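Side-chain contacts in protein (polyandrocarpa lectin) (Polyandrocarpa misakiensis, PDB 1BYF), which binds galactose through calcium as a homodimeric C-type lectin and has a role in the animal's defence against microorganisms: residues T11-Y14 against A15-G18; P84-P87 against S88-Q91. All blocks are in the same frame, centred on the assembly; numbering follows the deposited sequence.

Interaction 1 of 2, residues T11-Y14 against A15-G18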
loop_
_atom_site.group_PDB
_atom_site.type_symbol
_atom_site.label_atom_id
_atom_site.label_comp_id
_atom_site.label_asym_id
_atom_site.label_seq_id
_atom_site.Cartn_x
_atom_site.Cartn_y
_atom_site.Cartn_z
ATOM N N THR A 11 -13.546 6.695 1.249
ATOM C CA THR A 11 -13.298 8.130 1.317
ATOM C C THR A 11 -13.878 8.772 2.570
ATOM O O THR A 11 -14.876 8.318 3.126
ATOM C CB THR A 11 -13.886 8.817 0.069
ATOM O OG1 THR A 11 -15.288 8.525 0.054
ATOM C CG2 THR A 11 -13.237 8.272 -1.189
ATOM N N MET A 12 -13.248 9.854 3.000
ATOM C CA MET A 12 -13.607 10.595 4.185
ATOM C C MET A 12 -13.013 12.016 4.124
ATOM O O MET A 12 -12.121 12.254 3.317
ATOM C CB MET A 12 -12.916 10.018 5.416
ATOM C CG MET A 12 -13.492 8.881 6.200
ATOM S SD MET A 12 -12.085 7.857 6.777
ATOM C CE MET A 12 -12.095 6.655 5.447
ATOM N N ASN A 13 -13.461 12.816 5.089
ATOM C CA ASN A 13 -12.871 14.150 5.225
ATOM C C ASN A 13 -11.553 13.958 5.985
ATOM O O ASN A 13 -11.240 12.855 6.447
ATOM C CB ASN A 13 -13.790 15.155 5.895
ATOM C CG ASN A 13 -14.266 14.779 7.276
ATOM O OD1 ASN A 13 -13.560 14.100 8.029
ATOM N ND2 ASN A 13 -15.474 15.214 7.633
ATOM N N TYR A 14 -10.779 15.016 6.113
ATOM C CA TYR A 14 -9.481 14.971 6.763
ATOM C C TYR A 14 -9.523 14.549 8.222
ATOM O O TYR A 14 -8.715 13.699 8.626
ATOM C CB TYR A 14 -8.819 16.342 6.607
ATOM C CG TYR A 14 -7.434 16.433 7.198
ATOM C CD1 TYR A 14 -6.347 15.942 6.494
ATOM C CD2 TYR A 14 -7.213 16.991 8.454
ATOM C CE1 TYR A 14 -5.068 16.014 7.008
ATOM C CE2 TYR A 14 -5.933 17.072 8.977
ATOM C CZ TYR A 14 -4.869 16.584 8.250
ATOM O OH TYR A 14 -3.588 16.642 8.748
ATOM N N ALA A 15 -10.437 15.114 9.010
ATOM C CA ALA A 15 -10.508 14.729 10.421
ATOM C C ALA A 15 -10.775 13.226 10.526
ATOM O O ALA A 15 -10.093 12.518 11.264
ATOM C CB ALA A 15 -11.577 15.502 11.174
ATOM N N ASP A 16 -11.763 12.751 9.776
ATOM C CA ASP A 16 -12.139 11.344 9.805
ATOM C C ASP A 16 -11.004 10.437 9.338
ATOM O O ASP A 16 -10.875 9.325 9.846
ATOM C CB ASP A 16 -13.413 11.107 8.995
ATOM C CG ASP A 16 -14.642 11.694 9.674
ATOM O OD1 ASP A 16 -14.577 12.010 10.882
ATOM O OD2 ASP A 16 -15.686 11.858 9.014
ATOM N N ALA A 17 -10.189 10.911 8.401
ATOM C CA ALA A 17 -9.056 10.113 7.934
ATOM C C ALA A 17 -8.076 9.916 9.096
ATOM O O ALA A 17 -7.533 8.826 9.278
ATOM C CB ALA A 17 -8.362 10.758 6.757
ATOM N N GLY A 18 -7.852 10.969 9.879
ATOM C CA GLY A 18 -6.941 10.872 11.020
ATOM C C GLY A 18 -7.422 9.816 12.011
ATOM O O GLY A 18 -6.678 8.942 12.457
HETATM O O HOH W 1 -15.860 12.086 6.400
#
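The side chain of Asn13 folds over the start of the helix and meets Asp16. Its OD1 accepts a hydrogen bond from Asp16 N at 2.8 Å. The donor N lies almost in line with the amide C=O (174°). Asn13 CG sits between its own backbone N and carbonyl carbon (chi1 58°), which turns the amide down toward the first turn.

Asp16 crosses this amide at a slant. Amide and carboxylate planes are 37° apart, and Asn13 OD1 lies 3.1 Å from Asp16 CG. Asn13 OD1 and Asp16 OD2 are both acceptors and do not bond to each other. Instead Asp16 OD2 takes a hydrogen bond from a water at 2.6 Å, and the same water accepts from Asn13 N at 2.8 Å. The carboxylate thus reaches the backbone of the cap residue through one water. A negative charge here would probably interact favourably with the helix N-terminus.

Met12 comes from the strand side. Its CG rests on Asp16 CB at 3.6 Å, and the chain bends so that SD lies near Asp16 O. The first helical bonds follow, Ala17 N to Asn13 O at 2.9 Å and Gly18 N to Tyr14 O. The Tyr14 ring lies against other parts of the fold: it meets Trp54 edge-to-face, and its OH hydrogen-bonds to Asp58.

This is an asparagine N-cap, set where strand 10-12 turns into helix 14-22 of the C-type lectin domain.

Interaction 2 of 2, residues P84-P87 against S88-Q91; sequences PNEP and SNPQ. With CA (calcium ion), chain C.
This contact belongs to the carbohydrate-binding calcium site of the C-type lectin domain. Its sequence, Glu86-Pro87-Ser88-Asn89, is the EPS-type variant of the Glu-Pro-Asn motif of this family, with a cis peptide bond before Pro87. The cis proline bends the chain so that Glu86 and Asn89 both face the metal.

Glu86 OE1 binds the calcium ion at 2.2 Å. Asn89 OD1 binds the same ion at 2.5 Å. The two oxygens stay 4.1 Å apart, so they meet through the metal. Only one Glu86 oxygen is a close ligand, since OE2 lies 3.7 Å from the ion. Glu86 CG is anti to its carbonyl carbon, and a second bend at chi2 (-65°) brings the carboxylate round to the calcium.

Ser88 grips the same carboxylate oxygen. Its OG donates to Glu86 OE1 at 2.7 Å, so OE1 serves both the calcium and a hydroxyl. The hydroxyl comes from above the carboxylate plane, 41° out of it. The hydroxyl bond and the metal together probably help fix the rotation of the carboxylate. The serine OG lies between the backbone N and the carbonyl carbon (chi1 68°), which holds it over the glutamate. Ser88 CB also lies against Asn85 O, at 3.3 Å.

Asp107 and Asp108 complete the protein part of the metal site, and Asp108 OD1 also accepts from Ser88 N. These aspartates lie on strand 105-109, which pairs with strand 96-100. The 84-91 segment is part of the long loop between strand 68-69 and strand 96-100, and it supplies two of the calcium ligands at the surface of the domain, alongside those from strand 105-109.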
loop_
_atom_site.group_PDB
_atom_site.type_symbol
_atom_site.label_atom_id
_atom_site.label_comp_id
_atom_site.label_asym_id
_atom_site.label_seq_id
_atom_site.Cartn_x
_atom_site.Cartn_y
_atom_site.Cartn_z
ATOM N N PRO A 84 2.763 21.568 -9.156
ATOM C CA PRO A 84 3.101 22.846 -9.752
ATOM C C PRO A 84 2.076 23.894 -9.334
ATOM O O PRO A 84 0.864 23.674 -9.364
ATOM C CB PRO A 84 3.065 22.591 -11.248
ATOM C CG PRO A 84 3.180 21.114 -11.404
ATOM C CD PRO A 84 2.552 20.512 -10.173
ATOM N N ASN A 85 2.573 25.046 -8.903
ATOM C CA ASN A 85 1.746 26.169 -8.498
ATOM C C ASN A 85 0.904 25.931 -7.254
ATOM O O ASN A 85 -0.141 26.573 -7.081
ATOM C CB ASN A 85 0.828 26.623 -9.640
ATOM C CG ASN A 85 1.595 27.009 -10.886
ATOM O OD1 ASN A 85 1.220 26.611 -11.992
ATOM N ND2 ASN A 85 2.667 27.781 -10.727
ATOM N N GLU A 86 1.339 25.048 -6.366
ATOM C CA GLU A 86 0.657 24.812 -5.091
ATOM C C GLU A 86 1.763 24.891 -4.042
ATOM O O GLU A 86 2.909 24.616 -4.399
ATOM C CB GLU A 86 -0.053 23.466 -5.044
ATOM C CG GLU A 86 -1.109 23.247 -6.105
ATOM C CD GLU A 86 -2.316 24.155 -6.020
ATOM O OE1 GLU A 86 -2.687 24.626 -4.921
ATOM O OE2 GLU A 86 -2.948 24.388 -7.075
ATOM N N PRO A 87 1.457 25.252 -2.817
ATOM C CA PRO A 87 0.119 25.587 -2.376
ATOM C C PRO A 87 -0.366 26.931 -2.893
ATOM O O PRO A 87 0.441 27.843 -3.093
ATOM C CB PRO A 87 0.270 25.634 -0.852
ATOM C CG PRO A 87 1.677 26.096 -0.650
ATOM C CD PRO A 87 2.455 25.377 -1.721
ATOM N N SER A 88 -1.679 27.088 -3.072
ATOM C CA SER A 88 -2.188 28.344 -3.616
ATOM C C SER A 88 -3.532 28.778 -3.066
ATOM O O SER A 88 -4.061 29.788 -3.552
ATOM C CB SER A 88 -2.342 28.148 -5.138
ATOM O OG SER A 88 -3.396 27.213 -5.327
ATOM N N ASN A 89 -4.104 28.043 -2.118
ATOM C CA ASN A 89 -5.408 28.427 -1.566
ATOM C C ASN A 89 -5.223 29.600 -0.617
ATOM O O ASN A 89 -4.115 29.866 -0.145
ATOM C CB ASN A 89 -6.077 27.236 -0.884
ATOM C CG ASN A 89 -6.619 26.204 -1.854
ATOM O OD1 ASN A 89 -5.949 25.795 -2.801
ATOM N ND2 ASN A 89 -7.859 25.773 -1.633
ATOM N N PRO A 90 -6.283 30.338 -0.342
ATOM C CA PRO A 90 -6.203 31.511 0.522
ATOM C C PRO A 90 -5.577 31.172 1.862
ATOM O O PRO A 90 -5.992 30.204 2.504
ATOM C CB PRO A 90 -7.645 31.977 0.637
ATOM C CG PRO A 90 -8.338 31.412 -0.557
ATOM C CD PRO A 90 -7.654 30.108 -0.862
ATOM N N GLN A 91 -4.606 31.950 2.320
ATOM C CA GLN A 91 -3.945 31.686 3.588
ATOM C C GLN A 91 -4.829 31.822 4.813
ATOM O O GLN A 91 -4.452 31.315 5.877
ATOM C CB GLN A 91 -2.710 32.592 3.715
ATOM C CG GLN A 91 -1.677 32.205 2.661
ATOM C CD GLN A 91 -0.518 33.169 2.583
ATOM O OE1 GLN A 91 0.138 33.449 3.585
ATOM N NE2 GLN A 91 -0.261 33.681 1.385
HETATM CA CA CA C . -4.436 24.070 -3.731
#

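Overall arrangement
Both interactions are local contacts within one C-type lectin domain. Their centres are 21 Å apart, and their nearest atoms are about 13 Å apart without touching. Interaction 1 is partly buried and joins a strand to the helix that follows it. Tyr14 and Ala17 carry its buried side. Interaction 2 is a surface contact in a loop without regular structure. The chemistry follows the place. At 11-18 an amide oxygen meets an N-H of the first turn, and a water ties the cap residue's N-H to a carboxylate. At 84-91 the side-chain oxygens turn to a calcium ion, and a cis proline shapes the chain. No secondary-structure element is shared between them.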